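Local coordinates for metallophosphoesterase TT1561-like domain-containing protein (Aquifex aeolicus, PDB 2YVT) that is of unknown function but carries a calcineurin-superfamily metallophosphoesterase domain, and so may hydrolyse phosphate esters, at residues Phe180-Arg191 and Ile217-Val228; Val234-Tyr244 and His252-Ser260. All coordinates share one frame; numbering follows the deposited sequence.

Contact 1 closes before contact 2 opens, so the two follow one another in series along the chain, with centres about 12 Å apart. Strand 224-228 of contact 1 leads directly into strand 231-235, at whose end contact 2 begins, and these two strands pair in one mixed sheet, where 231-235 also neighbours 215-218. From there the chain crosses to the other sheet, whose hairpin 243-248/253-258 makes up the rest of contact 2. Asn235 sits at the junction, its ND2 bonded to Val189 O and Gly219 O and its OD1 to Lys12. Contact 1 thus joins loops at one end of a sheet, while contact 2 ties the two sheets together, as in the layered metallophosphoesterase fold.

Contact 1: residues Phe180-Arg191 and Ile217-Val228; sequences FYTPPIGEFVDR and IVGHVGKGHELV
Glu226 holds CG between its backbone N and carbonyl carbon (chi1 66°) and then runs extended, which carries its carboxylate to the backbone of Glu187, Phe188 and Val189; Tyr181, with CG opposite its N (chi1 171°), lays its ring against His220. Three amides bind the carboxylate. Glu187 N meets the syn lone pair of Glu226 OE1 at 2.8 Å, while Glu226 OE2 takes Phe188 N (2.8 Å) on its syn side and Val189 N (2.9 Å) nearly along its C-O axis. A glutamate suits this place because two oxygens can serve successive N-H groups of a turning loop; a leucine here would probably leave those three amides without their acceptor and the loop freer to shift. Gly222 and Gly224 have backbone angles that call for glycine, and a CB on either would clash with the loop. His220 CB lies over one face of the Tyr181 ring, 3.9 Å from its centroid, and Tyr181 OH is hydrogen-bonded to Lys98. Nearer strand 215-218, Pro183 CB packs on Val218 CG2 (3.6 Å), two compact apolar residues in a buried spot. Helix 202-211 adds Asn205 against Pro184 and Val228, and strand 231-235 supports Val218 through Val233.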
loop_
_atom_site.group_PDB
_atom_site.type_symbol
_atom_site.label_atom_id
_atom_site.label_comp_id
_atom_site.label_asym_id
_atom_site.label_seq_id
_atom_site.Cartn_x
_atom_site.Cartn_y
_atom_site.Cartn_z
ATOM N N PHE A 180 -4.144 -1.232 2.873
ATOM C CA PHE A 180 -3.550 -0.166 3.679
ATOM C C PHE A 180 -2.046 -0.313 3.665
ATOM O O PHE A 180 -1.535 -1.429 3.680
ATOM C CB PHE A 180 -4.002 -0.252 5.148
ATOM C CG PHE A 180 -5.491 -0.239 5.337
ATOM C CD1 PHE A 180 -6.252 0.865 4.962
ATOM C CD2 PHE A 180 -6.128 -1.336 5.905
ATOM C CE1 PHE A 180 -7.642 0.866 5.141
ATOM C CE2 PHE A 180 -7.506 -1.344 6.095
ATOM C CZ PHE A 180 -8.264 -0.241 5.715
ATOM N N TYR A 181 -1.328 0.809 3.657
ATOM C CA TYR A 181 0.100 0.743 3.929
ATOM C C TYR A 181 0.330 0.243 5.363
ATOM O O TYR A 181 1.171 -0.616 5.613
ATOM C CB TYR A 181 0.760 2.108 3.710
ATOM C CG TYR A 181 2.188 2.155 4.183
ATOM C CD1 TYR A 181 3.194 1.476 3.493
ATOM C CD2 TYR A 181 2.539 2.878 5.328
ATOM C CE1 TYR A 181 4.522 1.521 3.928
ATOM C CE2 TYR A 181 3.861 2.940 5.767
ATOM C CZ TYR A 181 4.845 2.256 5.068
ATOM O OH TYR A 181 6.142 2.303 5.503
ATOM N N THR A 182 -0.437 0.793 6.301
ATOM C CA THR A 182 -0.256 0.492 7.716
ATOM C C THR A 182 -1.024 -0.767 8.121
ATOM O O THR A 182 -2.228 -0.863 7.867
ATOM C CB THR A 182 -0.710 1.675 8.575
ATOM O OG1 THR A 182 -0.005 2.841 8.168
ATOM C CG2 THR A 182 -0.431 1.421 10.050
ATOM N N PRO A 183 -0.326 -1.738 8.744
ATOM C CA PRO A 183 -1.015 -2.927 9.228
ATOM C C PRO A 183 -1.648 -2.722 10.606
ATOM O O PRO A 183 -1.251 -1.810 11.343
ATOM C CB PRO A 183 0.113 -3.961 9.333
ATOM C CG PRO A 183 1.326 -3.150 9.691
ATOM C CD PRO A 183 1.129 -1.797 9.006
ATOM N N PRO A 184 -2.618 -3.574 10.954
ATOM C CA PRO A 184 -3.135 -3.562 12.316
ATOM C C PRO A 184 -2.164 -4.245 13.263
ATOM O O PRO A 184 -1.263 -4.964 12.820
ATOM C CB PRO A 184 -4.393 -4.423 12.208
ATOM C CG PRO A 184 -4.054 -5.419 11.134
ATOM C CD PRO A 184 -3.252 -4.623 10.133
ATOM N N ILE A 185 -2.367 -4.038 14.563
ATOM C CA ILE A 185 -1.678 -4.820 15.588
ATOM C C ILE A 185 -2.093 -6.288 15.464
ATOM O O ILE A 185 -3.281 -6.613 15.497
ATOM C CB ILE A 185 -2.017 -4.309 17.017
ATOM C CG1 ILE A 185 -1.815 -2.788 17.141
ATOM C CG2 ILE A 185 -1.224 -5.090 18.071
ATOM C CD1 ILE A 185 -0.396 -2.293 16.906
ATOM N N GLY A 186 -1.107 -7.166 15.306
ATOM C CA GLY A 186 -1.362 -8.592 15.175
ATOM C C GLY A 186 -0.159 -9.406 15.598
ATOM O O GLY A 186 0.923 -8.863 15.834
ATOM N N GLU A 187 -0.343 -10.715 15.687
ATOM C CA GLU A 187 0.752 -11.597 16.094
ATOM C C GLU A 187 1.901 -11.572 15.085
ATOM O O GLU A 187 3.081 -11.607 15.465
ATOM C CB GLU A 187 0.231 -13.021 16.279
ATOM C CG GLU A 187 1.263 -13.991 16.840
ATOM C CD GLU A 187 0.694 -15.361 17.150
ATOM O OE1 GLU A 187 -0.526 -15.571 16.978
ATOM O OE2 GLU A 187 1.482 -16.238 17.580
ATOM N N PHE A 188 1.546 -11.496 13.801
ATOM C CA PHE A 188 2.514 -11.613 12.717
ATOM C C PHE A 188 2.483 -10.422 11.770
ATOM O O PHE A 188 3.520 -9.999 11.254
ATOM C CB PHE A 188 2.244 -12.884 11.905
ATOM C CG PHE A 188 2.275 -14.150 12.722
ATOM C CD1 PHE A 188 3.478 -14.650 13.199
ATOM C CD2 PHE A 188 1.102 -14.837 13.002
ATOM C CE1 PHE A 188 3.510 -15.820 13.959
ATOM C CE2 PHE A 188 1.125 -16.017 13.759
ATOM C CZ PHE A 188 2.330 -16.497 14.234
ATOM N N VAL A 189 1.288 -9.894 11.529
ATOM C CA VAL A 189 1.105 -8.955 10.421
ATOM C C VAL A 189 1.740 -7.578 10.633
ATOM O O VAL A 189 1.847 -6.801 9.685
ATOM C CB VAL A 189 -0.381 -8.817 9.996
ATOM C CG1 VAL A 189 -0.908 -10.154 9.472
ATOM C CG2 VAL A 189 -1.238 -8.278 11.146
ATOM N N ASP A 190 2.148 -7.264 11.864
ATOM C CA ASP A 190 2.866 -6.012 12.102
ATOM C C ASP A 190 4.166 -6.220 12.874
ATOM O O ASP A 190 4.664 -5.302 13.530
ATOM C CB ASP A 190 1.956 -4.957 12.752
ATOM C CG ASP A 190 1.784 -5.152 14.247
ATOM O OD1 ASP A 190 1.752 -6.308 14.709
ATOM O OD2 ASP A 190 1.656 -4.127 14.949
ATOM N N ARG A 191 4.715 -7.432 12.761
ATOM C CA ARG A 191 5.928 -7.791 13.477
ATOM C C ARG A 191 6.935 -8.558 12.627
ATOM O O ARG A 191 6.592 -9.132 11.588
ATOM C CB ARG A 191 5.580 -8.600 14.726
ATOM C CG ARG A 191 4.730 -7.822 15.718
ATOM C CD ARG A 191 4.914 -8.338 17.142
ATOM N NE ARG A 191 4.366 -9.680 17.291
ATOM C CZ ARG A 191 4.419 -10.394 18.409
ATOM N NH1 ARG A 191 5.000 -9.895 19.494
ATOM N NH2 ARG A 191 3.891 -11.607 18.439
ATOM N N ILE A 217 -5.214 -6.240 2.890
ATOM C CA ILE A 217 -3.833 -6.419 2.436
ATOM C C ILE A 217 -3.042 -5.226 2.963
ATOM O O ILE A 217 -3.449 -4.089 2.783
ATOM C CB ILE A 217 -3.751 -6.504 0.894
ATOM C CG1 ILE A 217 -4.560 -7.708 0.383
ATOM C CG2 ILE A 217 -2.289 -6.570 0.442
ATOM C CD1 ILE A 217 -4.816 -7.713 -1.119
ATOM N N VAL A 218 -1.934 -5.491 3.650
ATOM C CA VAL A 218 -1.247 -4.442 4.412
ATOM C C VAL A 218 0.265 -4.451 4.184
ATOM O O VAL A 218 0.816 -5.448 3.714
ATOM C CB VAL A 218 -1.590 -4.518 5.935
ATOM C CG1 VAL A 218 -3.111 -4.272 6.175
ATOM C CG2 VAL A 218 -1.155 -5.859 6.522
ATOM N N GLY A 219 0.928 -3.346 4.531
ATOM C CA GLY A 219 2.351 -3.167 4.229
ATOM C C GLY A 219 3.228 -2.790 5.416
ATOM O O GLY A 219 3.195 -3.443 6.462
ATOM N N HIS A 220 4.014 -1.725 5.252
ATOM C CA HIS A 220 4.929 -1.251 6.297
ATOM C C HIS A 220 5.760 -2.435 6.823
ATOM O O HIS A 220 6.303 -3.202 6.020
ATOM C CB HIS A 220 4.154 -0.485 7.390
ATOM C CG HIS A 220 5.009 0.337 8.308
ATOM N ND1 HIS A 220 6.276 0.778 7.983
ATOM C CD2 HIS A 220 4.750 0.824 9.544
ATOM C CE1 HIS A 220 6.762 1.492 8.987
ATOM N NE2 HIS A 220 5.850 1.542 9.943
ATOM N N VAL A 221 5.828 -2.608 8.142
ATOM C CA VAL A 221 6.577 -3.708 8.738
ATOM C C VAL A 221 5.643 -4.862 9.080
ATOM O O VAL A 221 4.576 -4.657 9.675
ATOM C CB VAL A 221 7.330 -3.234 10.012
ATOM C CG1 VAL A 221 7.871 -4.425 10.813
ATOM C CG2 VAL A 221 8.445 -2.281 9.625
ATOM N N GLY A 222 6.039 -6.072 8.688
ATOM C CA GLY A 222 5.297 -7.278 9.042
ATOM C C GLY A 222 5.296 -8.318 7.940
ATOM O O GLY A 222 5.678 -8.041 6.795
ATOM N N LYS A 223 4.862 -9.524 8.293
ATOM C CA LYS A 223 4.750 -10.631 7.345
ATOM C C LYS A 223 3.890 -11.707 7.960
ATOM O O LYS A 223 4.173 -12.184 9.062
ATOM C CB LYS A 223 6.118 -11.232 6.993
ATOM C CG LYS A 223 6.020 -12.422 6.022
ATOM C CD LYS A 223 7.388 -12.982 5.668
ATOM C CE LYS A 223 8.099 -13.555 6.886
ATOM N NZ LYS A 223 7.495 -14.832 7.369
ATOM N N GLY A 224 2.853 -12.109 7.240
ATOM C CA GLY A 224 2.015 -13.200 7.712
ATOM C C GLY A 224 0.585 -13.039 7.289
ATOM O O GLY A 224 0.243 -12.138 6.524
ATOM N N HIS A 225 -0.250 -13.938 7.790
ATOM C CA HIS A 225 -1.685 -13.811 7.618
ATOM C C HIS A 225 -2.360 -14.304 8.883
ATOM O O HIS A 225 -1.906 -15.271 9.519
ATOM C CB HIS A 225 -2.176 -14.549 6.366
ATOM C CG HIS A 225 -2.051 -16.036 6.451
ATOM N ND1 HIS A 225 -0.873 -16.701 6.192
ATOM C CD2 HIS A 225 -2.956 -16.988 6.783
ATOM C CE1 HIS A 225 -1.058 -18.000 6.351
ATOM N NE2 HIS A 225 -2.312 -18.199 6.716
ATOM N N GLU A 226 -3.425 -13.609 9.262
ATOM C CA GLU A 226 -4.152 -13.937 10.482
ATOM C C GLU A 226 -5.485 -13.218 10.501
ATOM O O GLU A 226 -5.694 -12.254 9.749
ATOM C CB GLU A 226 -3.337 -13.544 11.723
ATOM C CG GLU A 226 -3.113 -12.042 11.893
ATOM C CD GLU A 226 -2.097 -11.744 12.972
ATOM O OE1 GLU A 226 -2.458 -11.850 14.169
ATOM O OE2 GLU A 226 -0.940 -11.423 12.627
ATOM N N LEU A 227 -6.382 -13.687 11.363
ATOM C CA LEU A 227 -7.661 -13.018 11.572
ATOM C C LEU A 227 -7.518 -11.832 12.518
ATOM O O LEU A 227 -6.921 -11.948 13.592
ATOM C CB LEU A 227 -8.704 -14.008 12.107
ATOM C CG LEU A 227 -9.812 -14.510 11.173
ATOM C CD1 LEU A 227 -9.299 -14.993 9.823
ATOM C CD2 LEU A 227 -10.626 -15.602 11.869
ATOM N N VAL A 228 -8.033 -10.680 12.098
ATOM C CA VAL A 228 -8.192 -9.545 12.999
ATOM C C VAL A 228 -9.685 -9.258 12.977
ATOM O O VAL A 228 -10.244 -8.887 11.944
ATOM C CB VAL A 228 -7.347 -8.316 12.558
ATOM C CG1 VAL A 228 -7.637 -7.093 13.445
ATOM C CG2 VAL A 228 -5.855 -8.663 12.566
HETATM O O HOH W 1 -2.626 -14.753 15.295
HETATM O O HOH W 2 6.264 -11.573 10.681
#

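Contact 2: residues Val234-Tyr244 and His252-Ser260; sequences VNPGEFEEGRY and HKIKLEQFS
Tyr244 and Phe259 form the close-packed side here. Glu257 CB sits over one face of the Tyr244 ring, 3.9 Å from its centroid, and Phe259 CE1 approaches Tyr244 CD2 obliquely at 3.9 Å. The Tyr244 ring gets there with CG between backbone N and carbonyl carbon (chi1 64°). At the edge of the Phe259 ring stands Phe239 CE1, 3.8 Å from Phe259 CZ, and over a face lies Gly242 O. Broad aromatic rings suit this layer because they fill the space between strand and helix, where Val27 of helix 21-31 touches both Tyr244 and Phe259. Positive phi favours glycine at Gly242, where a CB would press on Phe259. Tyr244 and Glu257 bond reciprocally through their backbones, and Phe259 N reaches Gly242 O (2.8 Å).

Around Arg243 and Gln258 the contact is polar and hydrated. Gln258, its chain extended, sends NE2 to Glu241 O (3.0 Å), nearly in line with that carbonyl; the same NE2 lies over one face of the Arg243 guanidinium, toward its rim, and a water joins it to Arg243 NH2. Arg243 NH2 also has a salt bridge to Glu241 OE1. Farther along the same strand, Ile254 and Leu256 meet Val234, whose CG2 touches Ile254 CG2 at 3.8 Å. The Arg243-Gln258 and Tyr244-Glu257 pairs belong to an antiparallel beta hairpin that supplies edge strand 253-258 of a mixed sheet backed by helix 21-31.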
loop_
_atom_site.group_PDB
_atom_site.type_symbol
_atom_site.label_atom_id
_atom_site.label_comp_id
_atom_site.label_asym_id
_atom_site.label_seq_id
_atom_site.Cartn_x
_atom_site.Cartn_y
_atom_site.Cartn_z
ATOM N N VAL A 234 -3.536 -9.904 5.463
ATOM C CA VAL A 234 -2.372 -10.471 4.792
ATOM C C VAL A 234 -1.305 -9.399 4.627
ATOM O O VAL A 234 -1.542 -8.376 3.978
ATOM C CB VAL A 234 -2.744 -11.032 3.391
ATOM C CG1 VAL A 234 -1.522 -11.642 2.710
ATOM C CG2 VAL A 234 -3.857 -12.072 3.506
ATOM N N ASN A 235 -0.141 -9.643 5.219
ATOM C CA ASN A 235 1.031 -8.811 4.974
ATOM C C ASN A 235 2.024 -9.651 4.169
ATOM O O ASN A 235 2.556 -10.641 4.679
ATOM C CB ASN A 235 1.654 -8.310 6.275
ATOM C CG ASN A 235 2.587 -7.144 6.046
ATOM O OD1 ASN A 235 3.254 -7.074 5.007
ATOM N ND2 ASN A 235 2.640 -6.218 7.004
ATOM N N PRO A 236 2.245 -9.285 2.901
ATOM C CA PRO A 236 3.070 -10.134 2.021
ATOM C C PRO A 236 4.519 -10.337 2.463
ATOM O O PRO A 236 5.162 -11.264 1.991
ATOM C CB PRO A 236 3.051 -9.384 0.680
ATOM C CG PRO A 236 1.891 -8.448 0.761
ATOM C CD PRO A 236 1.716 -8.097 2.202
ATOM N N GLY A 237 5.026 -9.482 3.350
ATOM C CA GLY A 237 6.452 -9.487 3.681
ATOM C C GLY A 237 7.212 -8.643 2.678
ATOM O O GLY A 237 6.622 -8.099 1.731
ATOM N N GLU A 238 8.520 -8.534 2.878
ATOM C CA GLU A 238 9.317 -7.540 2.153
ATOM C C GLU A 238 9.653 -7.944 0.729
ATOM O O GLU A 238 10.298 -8.969 0.502
ATOM C CB GLU A 238 10.624 -7.264 2.903
ATOM C CG GLU A 238 10.427 -6.693 4.298
ATOM C CD GLU A 238 9.917 -5.251 4.321
ATOM O OE1 GLU A 238 9.924 -4.562 3.280
ATOM O OE2 GLU A 238 9.515 -4.803 5.406
ATOM N N PHE A 239 9.257 -7.108 -0.231
ATOM C CA PHE A 239 9.672 -7.303 -1.615
ATOM C C PHE A 239 11.207 -7.411 -1.765
ATOM O O PHE A 239 11.687 -8.194 -2.599
ATOM C CB PHE A 239 9.111 -6.183 -2.487
ATOM C CG PHE A 239 9.277 -6.411 -3.958
ATOM C CD1 PHE A 239 8.641 -7.480 -4.585
ATOM C CD2 PHE A 239 10.032 -5.525 -4.731
ATOM C CE1 PHE A 239 8.775 -7.678 -5.957
ATOM C CE2 PHE A 239 10.158 -5.719 -6.115
ATOM C CZ PHE A 239 9.531 -6.801 -6.716
ATOM N N GLU A 240 11.958 -6.668 -0.940
ATOM C CA GLU A 240 13.441 -6.733 -0.948
ATOM C C GLU A 240 13.983 -8.106 -0.573
ATOM O O GLU A 240 15.157 -8.410 -0.824
ATOM C CB GLU A 240 14.060 -5.829 0.106
ATOM C CG GLU A 240 13.765 -4.397 0.128
ATOM C CD GLU A 240 14.349 -3.800 1.407
ATOM O OE1 GLU A 240 14.898 -2.697 1.350
ATOM O OE2 GLU A 240 14.280 -4.462 2.479
ATOM N N GLU A 241 13.172 -8.883 0.131
ATOM C CA GLU A 241 13.538 -10.242 0.508
ATOM C C GLU A 241 13.060 -11.240 -0.542
ATOM O O GLU A 241 13.166 -12.451 -0.344
ATOM C CB GLU A 241 12.943 -10.583 1.879
ATOM C CG GLU A 241 13.533 -9.760 3.005
ATOM C CD GLU A 241 12.831 -9.934 4.333
ATOM O OE1 GLU A 241 12.156 -10.965 4.544
ATOM O OE2 GLU A 241 12.969 -9.022 5.167
ATOM N N GLY A 242 12.520 -10.729 -1.650
ATOM C CA GLY A 242 11.938 -11.570 -2.693
ATOM C C GLY A 242 10.574 -12.143 -2.348
ATOM O O GLY A 242 10.128 -13.108 -2.968
ATOM N N ARG A 243 9.907 -11.536 -1.371
ATOM C CA ARG A 243 8.645 -12.053 -0.868
ATOM C C ARG A 243 7.427 -11.430 -1.545
ATOM O O ARG A 243 7.453 -10.271 -1.982
ATOM C CB ARG A 243 8.582 -11.930 0.660
ATOM C CG ARG A 243 9.526 -12.954 1.332
ATOM C CD ARG A 243 9.455 -13.024 2.843
ATOM N NE ARG A 243 9.916 -14.337 3.324
ATOM C CZ ARG A 243 11.170 -14.647 3.662
ATOM N NH1 ARG A 243 11.449 -15.878 4.069
ATOM N NH2 ARG A 243 12.152 -13.749 3.610
ATOM N N TYR A 244 6.376 -12.235 -1.649
ATOM C CA TYR A 244 5.081 -11.782 -2.134
ATOM C C TYR A 244 3.993 -12.669 -1.536
ATOM O O TYR A 244 4.285 -13.717 -0.951
ATOM C CB TYR A 244 5.036 -11.811 -3.667
ATOM C CG TYR A 244 5.175 -13.191 -4.269
ATOM C CD1 TYR A 244 4.047 -13.956 -4.576
ATOM C CD2 TYR A 244 6.439 -13.730 -4.548
ATOM C CE1 TYR A 244 4.170 -15.227 -5.130
ATOM C CE2 TYR A 244 6.569 -15.000 -5.097
ATOM C CZ TYR A 244 5.430 -15.738 -5.391
ATOM O OH TYR A 244 5.544 -17.004 -5.935
ATOM N N HIS A 252 -10.532 -18.817 -0.681
ATOM C CA HIS A 252 -9.817 -18.319 0.501
ATOM C C HIS A 252 -8.507 -19.074 0.760
ATOM O O HIS A 252 -8.196 -19.442 1.898
ATOM C CB HIS A 252 -10.722 -18.296 1.740
ATOM C CG HIS A 252 -11.583 -17.077 1.827
ATOM N ND1 HIS A 252 -12.691 -16.893 1.028
ATOM C CD2 HIS A 252 -11.495 -15.973 2.607
ATOM C CE1 HIS A 252 -13.253 -15.733 1.318
ATOM N NE2 HIS A 252 -12.541 -15.151 2.267
ATOM N N LYS A 253 -7.753 -19.301 -0.311
ATOM C CA LYS A 253 -6.414 -19.861 -0.210
ATOM C C LYS A 253 -5.432 -18.694 -0.086
ATOM O O LYS A 253 -5.464 -17.775 -0.899
ATOM C CB LYS A 253 -6.091 -20.707 -1.448
ATOM C CG LYS A 253 -6.978 -21.943 -1.629
ATOM C CD LYS A 253 -6.479 -22.806 -2.779
ATOM C CE LYS A 253 -7.409 -23.977 -3.041
ATOM N NZ LYS A 253 -6.955 -24.798 -4.199
ATOM N N ILE A 254 -4.591 -18.718 0.944
ATOM C CA ILE A 254 -3.582 -17.675 1.138
ATOM C C ILE A 254 -2.204 -18.317 1.226
ATOM O O ILE A 254 -1.990 -19.222 2.037
ATOM C CB ILE A 254 -3.814 -16.834 2.430
ATOM C CG1 ILE A 254 -5.302 -16.481 2.643
ATOM C CG2 ILE A 254 -2.897 -15.600 2.437
ATOM C CD1 ILE A 254 -5.921 -15.534 1.611
ATOM N N LYS A 255 -1.285 -17.856 0.382
ATOM C CA LYS A 255 0.083 -18.367 0.375
ATOM C C LYS A 255 1.070 -17.214 0.470
ATOM O O LYS A 255 0.977 -16.244 -0.279
ATOM C CB LYS A 255 0.360 -19.177 -0.897
ATOM C CG LYS A 255 -0.513 -20.418 -1.083
ATOM C CD LYS A 255 -0.278 -21.048 -2.451
ATOM C CE LYS A 255 -1.013 -22.378 -2.611
ATOM N NZ LYS A 255 -0.434 -23.454 -1.757
ATOM N N LEU A 256 2.001 -17.312 1.410
ATOM C CA LEU A 256 3.113 -16.371 1.467
ATOM C C LEU A 256 4.315 -17.050 0.847
ATOM O O LEU A 256 4.779 -18.079 1.342
ATOM C CB LEU A 256 3.390 -15.931 2.899
ATOM C CG LEU A 256 2.586 -14.717 3.393
ATOM C CD1 LEU A 256 1.093 -14.802 3.078
ATOM C CD2 LEU A 256 2.812 -14.587 4.866
ATOM N N GLU A 257 4.792 -16.483 -0.256
ATOM C CA GLU A 257 5.818 -17.122 -1.066
ATOM C C GLU A 257 7.041 -16.234 -1.214
ATOM O O GLU A 257 7.054 -15.074 -0.771
ATOM C CB GLU A 257 5.262 -17.503 -2.448
ATOM C CG GLU A 257 3.791 -17.926 -2.441
ATOM C CD GLU A 257 3.470 -19.001 -3.452
ATOM O OE1 GLU A 257 4.216 -20.000 -3.518
ATOM O OE2 GLU A 257 2.448 -18.862 -4.155
ATOM N N GLN A 258 8.078 -16.806 -1.811
ATOM C CA GLN A 258 9.320 -16.106 -2.073
ATOM C C GLN A 258 9.816 -16.546 -3.443
ATOM O O GLN A 258 9.631 -17.705 -3.821
ATOM C CB GLN A 258 10.341 -16.458 -0.996
ATOM C CG GLN A 258 11.635 -15.682 -1.070
ATOM C CD GLN A 258 12.629 -16.146 -0.034
ATOM O OE1 GLN A 258 12.927 -17.337 0.069
ATOM N NE2 GLN A 258 13.150 -15.209 0.741
ATOM N N PHE A 259 10.419 -15.631 -4.199
ATOM C CA PHE A 259 11.029 -16.011 -5.477
ATOM C C PHE A 259 11.939 -17.219 -5.273
ATOM O O PHE A 259 12.647 -17.318 -4.270
ATOM C CB PHE A 259 11.850 -14.869 -6.082
ATOM C CG PHE A 259 11.066 -13.612 -6.360
ATOM C CD1 PHE A 259 9.772 -13.669 -6.869
ATOM C CD2 PHE A 259 11.647 -12.360 -6.143
ATOM C CE1 PHE A 259 9.056 -12.491 -7.135
ATOM C CE2 PHE A 259 10.936 -11.180 -6.404
ATOM C CZ PHE A 259 9.642 -11.254 -6.905
ATOM N N SER A 260 11.907 -18.147 -6.217
ATOM C CA SER A 260 12.770 -19.320 -6.116
ATOM C C SER A 260 13.637 -19.479 -7.353
ATOM O O SER A 260 13.471 -18.763 -8.345
ATOM C CB SER A 260 11.938 -20.577 -5.878
ATOM O OG SER A 260 11.021 -20.764 -6.934
ATOM O OXT SER A 260 14.527 -20.331 -7.369
HETATM O O HOH W 3 5.857 -13.972 1.679
HETATM O O HOH W 4 14.779 -15.493 3.194
#